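Local coordinates for protein cytokinin riboside 5'-monophosphate phosphoribohydrolase (Corynebacterium glutamicum, PDB 5WQ3) that is an alpha/beta protein with a Rossmann-like fold, of the possible lysine decarboxylase family in the SLOG clan, at residues C[96-101]-C[242-246]. Residues are numbered along the deposited sequence; the frame is centred on the assembly and turned at random.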
ATOM      1  N   LEU C  96      24.331  63.737  19.320  1.00 20.38           N
ATOM      2  CA  LEU C  96      24.452  64.419  18.038  1.00 22.09           C
ATOM      3  C   LEU C  96      23.220  65.278  17.768  1.00 20.65           C
ATOM      4  O   LEU C  96      23.330  66.360  17.260  1.00 19.98           O
ATOM      5  CB  LEU C  96      24.688  63.426  16.869  1.00 21.60           C
ATOM      6  CG  LEU C  96      26.082  62.840  16.882  1.00 22.09           C
ATOM      7  CD1 LEU C  96      26.191  61.649  15.939  1.00 25.73           C
ATOM      8  CD2 LEU C  96      27.063  63.946  16.508  1.00 22.39           C
ATOM      9  N   VAL C  97      22.045  64.787  18.130  1.00 24.78           N
ATOM     10  CA  VAL C  97      20.805  65.527  17.830  1.00 23.73           C
ATOM     11  C   VAL C  97      20.683  66.733  18.761  1.00 23.71           C
ATOM     12  O   VAL C  97      20.203  67.738  18.350  1.00 21.70           O
ATOM     13  CB  VAL C  97      19.582  64.659  18.027  1.00 27.75           C
ATOM     14  CG1 VAL C  97      18.292  65.511  18.197  1.00 30.76           C
ATOM     15  CG2 VAL C  97      19.460  63.734  16.842  1.00 30.96           C
ATOM     16  N   ALA C  98      21.199  66.614  19.984  1.00 22.41           N
ATOM     17  CA  ALA C  98      21.262  67.739  20.955  1.00 22.92           C
ATOM     18  C   ALA C  98      22.251  68.778  20.460  1.00 23.75           C
ATOM     19  O   ALA C  98      22.174  69.927  20.851  1.00 25.95           O
ATOM     20  CB  ALA C  98      21.657  67.214  22.332  1.00 23.17           C
ATOM     21  N   ALA C  99      23.212  68.397  19.619  1.00 21.45           N
ATOM     22  CA  ALA C  99      24.069  69.374  18.997  1.00 20.83           C
ATOM     23  C   ALA C  99      23.539  69.853  17.672  1.00 19.49           C
ATOM     24  O   ALA C  99      24.282  70.473  16.958  1.00 20.37           O
ATOM     25  CB  ALA C  99      25.506  68.891  18.832  1.00 22.61           C
ATOM     26  N   ASP C 100      22.264  69.621  17.403  1.00 21.06           N
ATOM     27  CA  ASP C 100      21.582  70.018  16.185  1.00 25.57           C
ATOM     28  C   ASP C 100      22.098  69.358  14.896  1.00 24.64           C
ATOM     29  O   ASP C 100      21.999  69.955  13.827  1.00 25.03           O
ATOM     30  CB  ASP C 100      21.549  71.537  16.055  1.00 31.06           C
ATOM     31  CG  ASP C 100      21.019  72.205  17.341  1.00 39.77           C
ATOM     32  OD1 ASP C 100      19.999  71.697  17.881  1.00 40.18           O
ATOM     33  OD2 ASP C 100      21.684  73.153  17.842  1.00 44.49           O
ATOM     34  N   TYR C 101      22.589  68.132  14.990  1.00 23.58           N
ATOM     35  CA  TYR C 101      22.974  67.354  13.753  1.00 22.10           C
ATOM     36  C   TYR C 101      21.917  66.328  13.392  1.00 21.18           C
ATOM     37  O   TYR C 101      21.344  65.701  14.232  1.00 22.52           O
ATOM     38  CB  TYR C 101      24.341  66.654  13.928  1.00 21.81           C
ATOM     39  CG  TYR C 101      25.490  67.634  13.924  1.00 20.86           C
ATOM     40  CD1 TYR C 101      26.032  68.074  12.737  1.00 22.95           C
ATOM     41  CD2 TYR C 101      26.045  68.094  15.117  1.00 21.30           C
ATOM     42  CE1 TYR C 101      27.094  68.938  12.707  1.00 20.67           C
ATOM     43  CE2 TYR C 101      27.072  68.971  15.123  1.00 21.17           C
ATOM     44  CZ  TYR C 101      27.586  69.418  13.930  1.00 21.75           C
ATOM     45  OH  TYR C 101      28.640  70.268  13.935  1.00 19.80           O
ATOM     46  N   ILE C 242      33.606  67.578  16.996  1.00 18.35           N
ATOM     47  CA  ILE C 242      32.854  67.889  15.735  1.00 20.20           C
ATOM     48  C   ILE C 242      32.333  69.321  15.709  1.00 20.76           C
ATOM     49  O   ILE C 242      32.620  70.096  14.787  1.00 22.19           O
ATOM     50  CB  ILE C 242      31.733  66.854  15.561  1.00 19.89           C
ATOM     51  CG1 ILE C 242      32.377  65.474  15.431  1.00 19.51           C
ATOM     52  CG2 ILE C 242      30.848  67.137  14.300  1.00 18.28           C
ATOM     53  CD1 ILE C 242      31.381  64.332  15.372  1.00 20.88           C
ATOM     54  N   VAL C 243      31.603  69.695  16.737  1.00 21.36           N
ATOM     55  CA  VAL C 243      31.161  71.082  16.904  1.00 22.28           C
ATOM     56  C   VAL C 243      32.284  72.111  16.739  1.00 22.23           C
ATOM     57  O   VAL C 243      32.173  73.093  15.967  1.00 18.16           O
ATOM     58  CB  VAL C 243      30.480  71.276  18.282  1.00 20.59           C
ATOM     59  CG1 VAL C 243      30.307  72.768  18.576  1.00 21.44           C
ATOM     60  CG2 VAL C 243      29.183  70.503  18.324  1.00 21.80           C
ATOM     61  N   ASP C 244      33.381  71.874  17.469  1.00 22.23           N
ATOM     62  CA  ASP C 244      34.496  72.755  17.418  1.00 24.20           C
ATOM     63  C   ASP C 244      35.131  72.761  16.042  1.00 25.90           C
ATOM     64  O   ASP C 244      35.528  73.811  15.543  1.00 23.38           O
ATOM     65  CB  ASP C 244      35.589  72.357  18.453  1.00 24.27           C
ATOM     66  CG  ASP C 244      35.196  72.725  19.845  1.00 28.63           C
ATOM     67  OD1 ASP C 244      34.109  73.359  19.982  1.00 26.90           O
ATOM     68  OD2 ASP C 244      35.907  72.332  20.830  1.00 32.14           O
ATOM     69  N   ALA C 245      35.244  71.601  15.416  1.00 21.72           N
ATOM     70  CA  ALA C 245      35.813  71.564  14.078  1.00 22.55           C
ATOM     71  C   ALA C 245      34.944  72.347  13.072  1.00 23.94           C
ATOM     72  O   ALA C 245      35.460  72.856  12.091  1.00 23.52           O
ATOM     73  CB  ALA C 245      35.948  70.136  13.611  1.00 24.42           C
ATOM     74  N   HIS C 246      33.651  72.459  13.304  1.00 21.89           N
ATOM     75  CA  HIS C 246      32.747  73.092  12.340  1.00 24.53           C
ATOM     76  C   HIS C 246      32.528  74.566  12.621  1.00 28.84           C
ATOM     77  O   HIS C 246      31.869  75.241  11.886  1.00 25.92           O
ATOM     78  CB  HIS C 246      31.412  72.392  12.351  1.00 24.25           C
ATOM     79  CG  HIS C 246      31.411  71.098  11.620  1.00 24.67           C
ATOM     80  ND1 HIS C 246      30.464  70.134  11.816  1.00 30.16           N
ATOM     81  CD2 HIS C 246      32.240  70.624  10.672  1.00 21.44           C
ATOM     82  CE1 HIS C 246      30.705  69.121  11.020  1.00 25.22           C
ATOM     83  NE2 HIS C 246      31.784  69.390  10.324  1.00 26.03           N
TER
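Tyr101 is the bump of this contact: its ring reaches from the turn just after helix 84-98 into a hollow on helix 235-246 bordered by Ile242, Val243 and His246. The phenol tip enters deepest, with Tyr101 OH 4.0 Å from Val243 CA, while Ile242 CG2 lies 4.0 Å from Tyr101 CZ and Val243 CG2 meets the ring edge, 4.1 Å from Tyr101 CE2. At the far end of the hollow Tyr101 OH and His246 ND1 share a 2.8 Å hydrogen bond, the two rings meeting rim to rim with planes at 46°. The ring extends from a turn formed by a Schellman motif. Asp100, with positive phi, is its C-prime residue, and the bonds Tyr101 N to Leu96 O (3.0 Å) and Asp100 N to Val97 O (2.9 Å) end the helix just before strand 102-105 of the parallel, Rossmann-like sheet. Both helices pack together beside that sheet: Leu96 and Ala99 touch Val239 of helix 235-246, and Leu96 and Tyr101 touch Val71 of strand 70-74. Ala99 and Leu96 add smaller contacts on two sides of the tyrosine: Ala99 CB abuts Val243 CG2 at 4.0 Å, and Leu96 CD2 approaches Ile242 CD1 more loosely, at 4.5 Å. His246 is also bonded at its other nitrogen, NE2, to Gln164 O.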